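Local structure of aminotransferase TlmJ (Streptoalloteichus hindustanus, 5UID) at residues A[48-52]-A[53-57]; A[326-329]-A[330-334]; A[257-260]-A[261-264]. The protein probably acts as a pyridoxal 5'-phosphate-dependent aminotransferase of the DegT/DnrJ/EryC1 family in natural product biosynthesis. All coordinates share one frame; numbering follows the deposited sequence.

Interaction 1. Residues A[48-52]-A[53-57]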
ATOM      1  N   LEU A  48      -0.504  14.574  18.084  1.00 34.53           N
ATOM      2  CA  LEU A  48      -0.498  13.553  19.123  1.00 30.18           C
ATOM      3  C   LEU A  48       0.207  14.005  20.392  1.00 36.01           C
ATOM      4  O   LEU A  48       0.046  13.364  21.435  1.00 45.06           O
ATOM      5  CB  LEU A  48       0.175  12.280  18.609  1.00 27.99           C
ATOM      6  CG  LEU A  48      -0.509  11.581  17.438  1.00 35.32           C
ATOM      7  CD1 LEU A  48       0.299  10.363  17.015  1.00 33.73           C
ATOM      8  CD2 LEU A  48      -1.932  11.196  17.816  1.00 32.34           C
ATOM      9  N   GLY A  49       0.981  15.085  20.328  1.00 34.25           N
ATOM     10  CA  GLY A  49       1.772  15.497  21.469  1.00 37.31           C
ATOM     11  C   GLY A  49       3.003  14.653  21.707  1.00 52.72           C
ATOM     12  O   GLY A  49       3.407  14.473  22.859  1.00 54.03           O
ATOM     13  N   VAL A  50       3.608  14.121  20.645  1.00 47.20           N
ATOM     14  CA  VAL A  50       4.799  13.289  20.742  1.00 47.64           C
ATOM     15  C   VAL A  50       5.878  13.870  19.835  1.00 43.22           C
ATOM     16  O   VAL A  50       5.657  14.835  19.104  1.00 43.26           O
ATOM     17  CB  VAL A  50       4.520  11.817  20.373  1.00 41.29           C
ATOM     18  CG1 VAL A  50       3.495  11.217  21.323  1.00 45.22           C
ATOM     19  CG2 VAL A  50       4.043  11.713  18.930  1.00 35.16           C
ATOM     20  N   GLY A  51       7.059  13.262  19.897  1.00 40.52           N
ATOM     21  CA  GLY A  51       8.154  13.694  19.056  1.00 41.32           C
ATOM     22  C   GLY A  51       8.017  13.183  17.634  1.00 36.85           C
ATOM     23  O   GLY A  51       7.442  12.125  17.374  1.00 39.44           O
ATOM     24  N   ALA A  52       8.563  13.960  16.695  1.00 31.72           N
ATOM     25  CA  ALA A  52       8.518  13.559  15.292  1.00 38.22           C
ATOM     26  C   ALA A  52       9.286  12.264  15.052  1.00 40.96           C
ATOM     27  O   ALA A  52       8.947  11.502  14.139  1.00 38.71           O
ATOM     28  CB  ALA A  52       9.070  14.680  14.411  1.00 35.27           C
ATOM     29  N   GLU A  53      10.309  11.993  15.866  1.00 39.28           N
ATOM     30  CA  GLU A  53      11.117  10.791  15.698  1.00 42.13           C
ATOM     31  C   GLU A  53      10.336   9.515  15.981  1.00 40.93           C
ATOM     32  O   GLU A  53      10.729   8.446  15.501  1.00 40.70           O
ATOM     33  CB  GLU A  53      12.339  10.852  16.613  1.00 41.41           C
ATOM     34  CG  GLU A  53      11.982  11.026  18.080  1.00 59.85           C
ATOM     35  CD  GLU A  53      13.184  10.919  18.994  1.00 77.03           C
ATOM     36  OE1 GLU A  53      14.302  10.691  18.485  1.00 83.46           O
ATOM     37  OE2 GLU A  53      13.009  11.064  20.222  1.00 84.45           O
ATOM     38  N   GLN A  54       9.252   9.597  16.751  1.00 38.78           N
ATOM     39  CA  GLN A  54       8.480   8.419  17.123  1.00 35.22           C
ATOM     40  C   GLN A  54       7.477   7.998  16.061  1.00 37.46           C
ATOM     41  O   GLN A  54       6.896   6.912  16.174  1.00 32.84           O
ATOM     42  CB  GLN A  54       7.731   8.681  18.429  1.00 35.61           C
ATOM     43  CG  GLN A  54       8.611   9.069  19.598  1.00 38.16           C
ATOM     44  CD  GLN A  54       7.806   9.329  20.852  1.00 50.54           C
ATOM     45  OE1 GLN A  54       7.487  10.473  21.170  1.00 56.02           O
ATOM     46  NE2 GLN A  54       7.465   8.263  21.569  1.00 51.65           N
ATOM     47  N   VAL A  55       7.259   8.820  15.042  1.00 32.91           N
ATOM     48  CA  VAL A  55       6.142   8.657  14.123  1.00 32.16           C
ATOM     49  C   VAL A  55       6.677   8.261  12.754  1.00 38.76           C
ATOM     50  O   VAL A  55       7.676   8.815  12.279  1.00 33.78           O
ATOM     51  CB  VAL A  55       5.314   9.953  14.061  1.00 38.06           C
ATOM     52  CG1 VAL A  55       4.037   9.722  13.335  1.00 41.72           C
ATOM     53  CG2 VAL A  55       5.023  10.446  15.464  1.00 39.15           C
ATOM     54  N   VAL A  56       6.018   7.287  12.125  1.00 38.38           N
ATOM     55  CA  VAL A  56       6.444   6.740  10.840  1.00 34.55           C
ATOM     56  C   VAL A  56       5.225   6.614   9.935  1.00 35.32           C
ATOM     57  O   VAL A  56       4.263   5.913  10.274  1.00 28.10           O
ATOM     58  CB  VAL A  56       7.137   5.375  10.989  1.00 30.77           C
ATOM     59  CG1 VAL A  56       7.583   4.863   9.628  1.00 24.75           C
ATOM     60  CG2 VAL A  56       8.322   5.465  11.951  1.00 28.59           C
ATOM     61  N   SER A  57       5.272   7.275   8.782  1.00 28.98           N
ATOM     62  CA  SER A  57       4.205   7.170   7.797  1.00 30.76           C
ATOM     63  C   SER A  57       4.273   5.823   7.085  1.00 28.11           C
ATOM     64  O   SER A  57       5.357   5.331   6.766  1.00 30.59           O
ATOM     65  CB  SER A  57       4.311   8.308   6.780  1.00 33.96           C
ATOM     66  OG  SER A  57       3.316   8.201   5.777  1.00 44.40           O
TER
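Val50, Gly51, Gln54 and Val55 meet in the tight connection that carries the chain from helix 35-48, closed by a Schellman motif, into strand 55-58, outermost within the chain in the mixed seven-stranded sheet of the fold type I aminotransferases. Gly49, with positive phi, is the C-prime residue of that motif, and Val50 N reaches back to Ala45 O. A short 3-10 turn follows. Gln54 N donates to Gly51 O at 3.2 Å and Val55 N to Ala52 O at 3.3 Å.

The side chain of Gln54 closes the turn a second time. With CG anti to its carbonyl carbon (chi1 -57°) and the chain extended beyond, the amide swings back so that OE1 takes the N-H of Gly51 at 3.1 Å. The donor sits in the amide carbonyl plane on a lone pair, and the bond is fairly straight (158° at the hydrogen). Gln54 NE2 is hydrogen-bonded to Phe199 O in strand 195-199, so both ends of the amide are engaged and its rotation is fixed. With an alanine in place of Gln54, Gly51 N and Phe199 O would probably lose these side-chain partners, and the turn would be less firmly tied to the neighbouring strand.

Close packing completes the turn. Val50 CB lies 3.4 Å from Gln54 OE1. The one apolar pair is Val50 CG2 on Val55 CG2 at 3.8 Å, the two valine side chains crossing at about a right angle, while that same Val55 methyl comes within 3.5 Å of Gly51 O.

Interaction 2. Residues A[326-329]-A[330-334]. With SO4 (sulfate ion), chain E.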
ATOM      1  N   THR A 326     -27.259   1.897   6.601  1.00 27.37           N
ATOM      2  CA  THR A 326     -26.783   1.523   7.928  1.00 30.53           C
ATOM      3  C   THR A 326     -25.916   0.282   7.780  1.00 32.65           C
ATOM      4  O   THR A 326     -25.968  -0.412   6.763  1.00 29.07           O
ATOM      5  CB  THR A 326     -27.913   1.235   8.931  1.00 34.90           C
ATOM      6  OG1 THR A 326     -28.776   0.214   8.417  1.00 36.21           O
ATOM      7  CG2 THR A 326     -28.713   2.490   9.242  1.00 37.16           C
ATOM      8  N   THR A 327     -25.120   0.003   8.809  1.00 27.27           N
ATOM      9  CA  THR A 327     -24.258  -1.173   8.810  1.00 37.07           C
ATOM     10  C   THR A 327     -23.873  -1.486  10.249  1.00 30.71           C
ATOM     11  O   THR A 327     -24.271  -0.789  11.186  1.00 32.22           O
ATOM     12  CB  THR A 327     -23.013  -0.959   7.942  1.00 35.86           C
ATOM     13  OG1 THR A 327     -22.281  -2.188   7.848  1.00 35.84           O
ATOM     14  CG2 THR A 327     -22.112   0.110   8.549  1.00 31.27           C
ATOM     15  N   PHE A 328     -23.092  -2.551  10.419  1.00 30.79           N
ATOM     16  CA  PHE A 328     -22.536  -2.905  11.718  1.00 32.49           C
ATOM     17  C   PHE A 328     -21.032  -3.084  11.604  1.00 28.14           C
ATOM     18  O   PHE A 328     -20.547  -3.753  10.685  1.00 35.02           O
ATOM     19  CB  PHE A 328     -23.165  -4.183  12.281  1.00 28.33           C
ATOM     20  CG  PHE A 328     -22.472  -4.693  13.515  1.00 35.21           C
ATOM     21  CD1 PHE A 328     -22.676  -4.082  14.741  1.00 35.86           C
ATOM     22  CD2 PHE A 328     -21.604  -5.774  13.445  1.00 34.97           C
ATOM     23  CE1 PHE A 328     -22.034  -4.542  15.879  1.00 37.82           C
ATOM     24  CE2 PHE A 328     -20.959  -6.237  14.576  1.00 32.65           C
ATOM     25  CZ  PHE A 328     -21.174  -5.621  15.795  1.00 35.15           C
ATOM     26  N   ARG A 329     -20.304  -2.478  12.537  1.00 30.78           N
ATOM     27  CA  ARG A 329     -18.883  -2.710  12.747  1.00 30.25           C
ATOM     28  C   ARG A 329     -18.672  -2.971  14.230  1.00 31.85           C
ATOM     29  O   ARG A 329     -19.346  -2.364  15.066  1.00 37.61           O
ATOM     30  CB  ARG A 329     -18.039  -1.503  12.309  1.00 38.17           C
ATOM     31  CG  ARG A 329     -18.180  -1.112  10.848  1.00 40.08           C
ATOM     32  CD  ARG A 329     -17.484  -2.104   9.936  1.00 38.12           C
ATOM     33  NE  ARG A 329     -17.423  -1.612   8.563  1.00 35.22           N
ATOM     34  CZ  ARG A 329     -18.380  -1.799   7.664  1.00 34.16           C
ATOM     35  NH1 ARG A 329     -18.244  -1.315   6.436  1.00 34.96           N
ATOM     36  NH2 ARG A 329     -19.476  -2.471   7.992  1.00 28.07           N
ATOM     37  N   TYR A 330     -17.765  -3.887  14.565  1.00 26.79           N
ATOM     38  CA  TYR A 330     -17.065  -4.738  13.610  1.00 27.73           C
ATOM     39  C   TYR A 330     -17.540  -6.165  13.816  1.00 29.97           C
ATOM     40  O   TYR A 330     -17.729  -6.592  14.956  1.00 31.03           O
ATOM     41  CB  TYR A 330     -15.544  -4.643  13.796  1.00 25.67           C
ATOM     42  CG  TYR A 330     -14.992  -3.250  13.597  1.00 25.39           C
ATOM     43  CD1 TYR A 330     -14.985  -2.331  14.638  1.00 25.30           C
ATOM     44  CD2 TYR A 330     -14.484  -2.854  12.367  1.00 26.31           C
ATOM     45  CE1 TYR A 330     -14.488  -1.052  14.460  1.00 24.38           C
ATOM     46  CE2 TYR A 330     -13.984  -1.576  12.178  1.00 20.10           C
ATOM     47  CZ  TYR A 330     -13.989  -0.680  13.227  1.00 28.56           C
ATOM     48  OH  TYR A 330     -13.493   0.591  13.041  1.00 25.96           O
ATOM     49  N   ALA A 331     -17.740  -6.893  12.722  1.00 32.85           N
ATOM     50  CA  ALA A 331     -18.242  -8.255  12.810  1.00 30.83           C
ATOM     51  C   ALA A 331     -17.397  -9.059  13.794  1.00 31.66           C
ATOM     52  O   ALA A 331     -16.164  -8.952  13.782  1.00 25.45           O
ATOM     53  CB  ALA A 331     -18.230  -8.919  11.431  1.00 27.55           C
ATOM     54  N   PRO A 332     -18.017  -9.845  14.671  1.00 31.28           N
ATOM     55  CA  PRO A 332     -17.249 -10.551  15.708  1.00 26.53           C
ATOM     56  C   PRO A 332     -16.323 -11.590  15.096  1.00 25.72           C
ATOM     57  O   PRO A 332     -16.769 -12.570  14.495  1.00 28.69           O
ATOM     58  CB  PRO A 332     -18.334 -11.191  16.577  1.00 34.37           C
ATOM     59  CG  PRO A 332     -19.516 -11.318  15.679  1.00 37.91           C
ATOM     60  CD  PRO A 332     -19.457 -10.144  14.739  1.00 33.53           C
ATOM     61  N   LEU A 333     -15.015 -11.365  15.255  1.00 25.68           N
ATOM     62  CA  LEU A 333     -14.026 -12.236  14.632  1.00 27.09           C
ATOM     63  C   LEU A 333     -13.946 -13.602  15.297  1.00 32.75           C
ATOM     64  O   LEU A 333     -13.499 -14.560  14.656  1.00 32.38           O
ATOM     65  CB  LEU A 333     -12.659 -11.555  14.653  1.00 23.67           C
ATOM     66  CG  LEU A 333     -12.544 -10.295  13.793  1.00 28.60           C
ATOM     67  CD1 LEU A 333     -11.167  -9.671  13.945  1.00 33.00           C
ATOM     68  CD2 LEU A 333     -12.839 -10.628  12.338  1.00 22.25           C
ATOM     69  N   HIS A 334     -14.377 -13.724  16.554  1.00 29.54           N
ATOM     70  CA  HIS A 334     -14.343 -15.024  17.208  1.00 31.07           C
ATOM     71  C   HIS A 334     -15.353 -15.997  16.619  1.00 39.52           C
ATOM     72  O   HIS A 334     -15.336 -17.176  16.986  1.00 42.18           O
ATOM     73  CB  HIS A 334     -14.573 -14.873  18.714  1.00 31.83           C
ATOM     74  CG  HIS A 334     -16.013 -14.752  19.104  1.00 33.34           C
ATOM     75  ND1 HIS A 334     -16.730 -13.585  18.955  1.00 31.02           N
ATOM     76  CD2 HIS A 334     -16.864 -15.649  19.658  1.00 28.59           C
ATOM     77  CE1 HIS A 334     -17.964 -13.771  19.390  1.00 33.44           C
ATOM     78  NE2 HIS A 334     -18.071 -15.014  19.823  1.00 35.82           N
TER
HETATM   79  S   SO4 E 401     -20.993  -2.772   4.530  1.00 74.60           S
HETATM   80  O1  SO4 E 401     -22.253  -2.189   4.980  1.00 79.09           O
HETATM   81  O2  SO4 E 401     -20.428  -3.598   5.593  1.00 72.26           O
HETATM   82  O3  SO4 E 401     -20.059  -1.701   4.192  1.00 73.30           O
HETATM   83  O4  SO4 E 401     -21.239  -3.598   3.351  1.00 75.66           O
HETATM   84  O   HOH W   1     -18.044  -5.556  10.088  1.00 42.05           O
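Arg329 and Tyr330 are joined by a cis peptide bond, unusual before a residue other than proline, which brings their CA atoms to 2.9 Å and folds one side chain over the other. The packing round the two rings follows from this. Arg329 CB stands over the middle of one face of the Tyr330 ring, 3.8 Å from the centroid and only 11° off the normal, a clear CH-pi contact. Phe328 adds a second aromatic surface: Pro332 CD packs at the ring edge, and the peptide of Tyr330 meets the same ring, its N over one face, offset toward the rim, and its O 3.3 Å from Phe328 CE2.

The polar part is carried by water and by the arginine. One water donates to Phe328 O and accepts from Ala331 N, spanning the cis bond. A bend at chi2 (-73°) turns the Arg329 guanidinium back along its own segment, where NH2 donates to Phe328 O at 3.2 Å and weakly to Thr327 OG1.

The ionic part is a sulfate, probably from the crystallisation liquor, met edge-on in the guanidinium plane. Arg329 NH1 reaches O3 at 2.9 Å, nearly straight, and Arg329 NH2 reaches O2 at 2.8 Å. Thr327 OG1 donates to O1, and Tyr325 OH is also bonded to the ion; Trp234 of the second subunit packs on Thr327 and Arg329.

Tyr330 OH is hydrogen-bonded to the phenolic O3 of the pyridoxal-modified lysine at position 187. The chemistry thus implies one length of loop serving both the cofactor and a positively charged corner that holds sulfate in this crystal and could probably accept another anion.

Interaction 3. Residues A[257-260]-A[261-264]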
ATOM      1  N   VAL A 257      -3.516  19.037   5.007  1.00 29.77           N
ATOM      2  CA  VAL A 257      -4.723  19.844   4.856  1.00 30.22           C
ATOM      3  C   VAL A 257      -5.854  19.264   5.696  1.00 26.12           C
ATOM      4  O   VAL A 257      -6.550  19.991   6.415  1.00 24.13           O
ATOM      5  CB  VAL A 257      -5.116  19.951   3.371  1.00 30.53           C
ATOM      6  CG1 VAL A 257      -6.432  20.701   3.224  1.00 28.59           C
ATOM      7  CG2 VAL A 257      -4.016  20.639   2.573  1.00 29.28           C
ATOM      8  N   GLN A 258      -6.049  17.945   5.625  1.00 29.01           N
ATOM      9  CA  GLN A 258      -7.106  17.306   6.406  1.00 32.03           C
ATOM     10  C   GLN A 258      -6.860  17.459   7.902  1.00 29.59           C
ATOM     11  O   GLN A 258      -7.809  17.614   8.682  1.00 35.67           O
ATOM     12  CB  GLN A 258      -7.214  15.827   6.031  1.00 26.66           C
ATOM     13  CG  GLN A 258      -7.779  15.574   4.644  1.00 29.85           C
ATOM     14  CD  GLN A 258      -9.294  15.497   4.634  1.00 25.26           C
ATOM     15  OE1 GLN A 258      -9.887  14.639   5.292  1.00 23.27           O
ATOM     16  NE2 GLN A 258      -9.929  16.396   3.890  1.00 25.12           N
ATOM     17  N   LEU A 259      -5.595  17.420   8.322  1.00 26.20           N
ATOM     18  CA  LEU A 259      -5.284  17.569   9.741  1.00 28.02           C
ATOM     19  C   LEU A 259      -5.680  18.949  10.254  1.00 26.05           C
ATOM     20  O   LEU A 259      -6.216  19.076  11.361  1.00 27.02           O
ATOM     21  CB  LEU A 259      -3.797  17.304   9.981  1.00 24.15           C
ATOM     22  CG  LEU A 259      -3.324  17.344  11.434  1.00 29.11           C
ATOM     23  CD1 LEU A 259      -4.176  16.427  12.298  1.00 27.51           C
ATOM     24  CD2 LEU A 259      -1.856  16.961  11.524  1.00 33.15           C
ATOM     25  N   ARG A 260      -5.433  19.996   9.461  1.00 29.05           N
ATOM     26  CA  ARG A 260      -5.840  21.338   9.874  1.00 35.88           C
ATOM     27  C   ARG A 260      -7.354  21.469   9.949  1.00 35.05           C
ATOM     28  O   ARG A 260      -7.868  22.257  10.753  1.00 29.81           O
ATOM     29  CB  ARG A 260      -5.267  22.387   8.920  1.00 40.06           C
ATOM     30  CG  ARG A 260      -3.787  22.659   9.110  1.00 45.95           C
ATOM     31  CD  ARG A 260      -3.319  23.807   8.228  1.00 57.97           C
ATOM     32  NE  ARG A 260      -3.231  23.428   6.820  1.00 65.53           N
ATOM     33  CZ  ARG A 260      -2.125  22.971   6.238  1.00 65.20           C
ATOM     34  NH1 ARG A 260      -1.010  22.834   6.943  1.00 62.76           N
ATOM     35  NH2 ARG A 260      -2.134  22.653   4.951  1.00 63.66           N
ATOM     36  N   ARG A 261      -8.080  20.712   9.125  1.00 32.22           N
ATOM     37  CA  ARG A 261      -9.536  20.719   9.135  1.00 34.06           C
ATOM     38  C   ARG A 261     -10.131  19.740  10.137  1.00 38.21           C
ATOM     39  O   ARG A 261     -11.341  19.797  10.386  1.00 39.51           O
ATOM     40  CB  ARG A 261     -10.076  20.393   7.736  1.00 27.16           C
ATOM     41  CG  ARG A 261      -9.636  21.362   6.645  1.00 33.95           C
ATOM     42  CD  ARG A 261     -10.219  20.970   5.295  1.00 33.30           C
ATOM     43  NE  ARG A 261     -11.676  21.074   5.279  1.00 39.65           N
ATOM     44  CZ  ARG A 261     -12.450  20.623   4.296  1.00 36.87           C
ATOM     45  NH1 ARG A 261     -11.909  20.025   3.242  1.00 34.95           N
ATOM     46  NH2 ARG A 261     -13.767  20.762   4.371  1.00 27.48           N
ATOM     47  N   LEU A 262      -9.312  18.857  10.712  1.00 34.75           N
ATOM     48  CA  LEU A 262      -9.827  17.817  11.604  1.00 32.07           C
ATOM     49  C   LEU A 262     -10.642  18.366  12.769  1.00 29.17           C
ATOM     50  O   LEU A 262     -11.726  17.819  13.037  1.00 26.95           O
ATOM     51  CB  LEU A 262      -8.667  16.945  12.098  1.00 31.63           C
ATOM     52  CG  LEU A 262      -9.019  15.826  13.080  1.00 28.25           C
ATOM     53  CD1 LEU A 262     -10.020  14.866  12.460  1.00 23.55           C
ATOM     54  CD2 LEU A 262      -7.767  15.083  13.534  1.00 27.61           C
ATOM     55  N   PRO A 263     -10.203  19.401  13.502  1.00 30.43           N
ATOM     56  CA  PRO A 263     -11.057  19.917  14.588  1.00 32.78           C
ATOM     57  C   PRO A 263     -12.443  20.323  14.119  1.00 30.57           C
ATOM     58  O   PRO A 263     -13.429  20.063  14.819  1.00 29.43           O
ATOM     59  CB  PRO A 263     -10.260  21.117  15.118  1.00 34.33           C
ATOM     60  CG  PRO A 263      -8.848  20.790  14.800  1.00 39.70           C
ATOM     61  CD  PRO A 263      -8.897  20.086  13.474  1.00 34.30           C
ATOM     62  N   GLU A 264     -12.547  20.941  12.940  1.00 28.14           N
ATOM     63  CA  GLU A 264     -13.857  21.323  12.424  1.00 31.04           C
ATOM     64  C   GLU A 264     -14.685  20.100  12.049  1.00 26.24           C
ATOM     65  O   GLU A 264     -15.907  20.101  12.242  1.00 26.44           O
ATOM     66  CB  GLU A 264     -13.695  22.258  11.225  1.00 43.68           C
ATOM     67  CG  GLU A 264     -14.960  23.010  10.836  1.00 58.49           C
ATOM     68  CD  GLU A 264     -15.843  22.226   9.883  1.00 72.94           C
ATOM     69  OE1 GLU A 264     -15.306  21.396   9.118  1.00 77.26           O
ATOM     70  OE2 GLU A 264     -17.074  22.441   9.899  1.00 77.59           O
TER
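Val257 and Arg261 are one turn apart in helix 249-280, where Arg261 N donates to Val257 O at 3.2 Å. Leu262 N makes a weak bond to Leu259 O. Pro263 has no N-H to give, and its CD lies 3.6 Å from both Leu259 O and Arg260 O. The helix is kinked here, the N atoms of Pro263 and Glu264 having no bond to the preceding turn.

Among the side chains, Leu259 CD1 meets Leu262 CD2 at 4.0 Å, the two chains crossing obliquely. Arg261 runs its CG along Val257 O at 3.4 Å. Its NH1 then stands 4.2 Å from Gln258 NE2, with guanidinium and amide planes almost perpendicular (79°). What brings these two donors together is a shared acceptor: Glu18 OE2 forms a salt bridge with Arg261 NH1 and a hydrogen bond with Gln258 NE2. The bend at chi2 of Gln258 (-87°) brings the amide round to this site, and OE1 takes Val190 N, just beyond the cofactor-bearing position 187.

The turn thus faces three parts of the fold. Val257 packs on Ala17 and Ala21 of helix 16-28, Leu262 reaches Val163 and Ile188 in loops, and both leucines lie against His47 near the end of helix 35-48.

Interactions 1 and 3 are neighbours, their centres 18 Å apart and nearest atoms about 7 Å apart, and helix 35-48 is common to both: Val50 and Val55 pack on Ala45, while Leu259 and Leu262 pack on His47. Interaction 2 lies on the opposite side of the chain's centre from both, 31 Å from interaction 1 and 28 Å from interaction 3, centre to centre. Interactions 2 and 3 both reach the region of the pyridoxal-bearing lysine at position 187, one at the cofactor, the other at the chain just after it. The Gln258 side chain is also about 10 Å from a bound pyridoxal-5'-phosphate. None of the three contacts touches another.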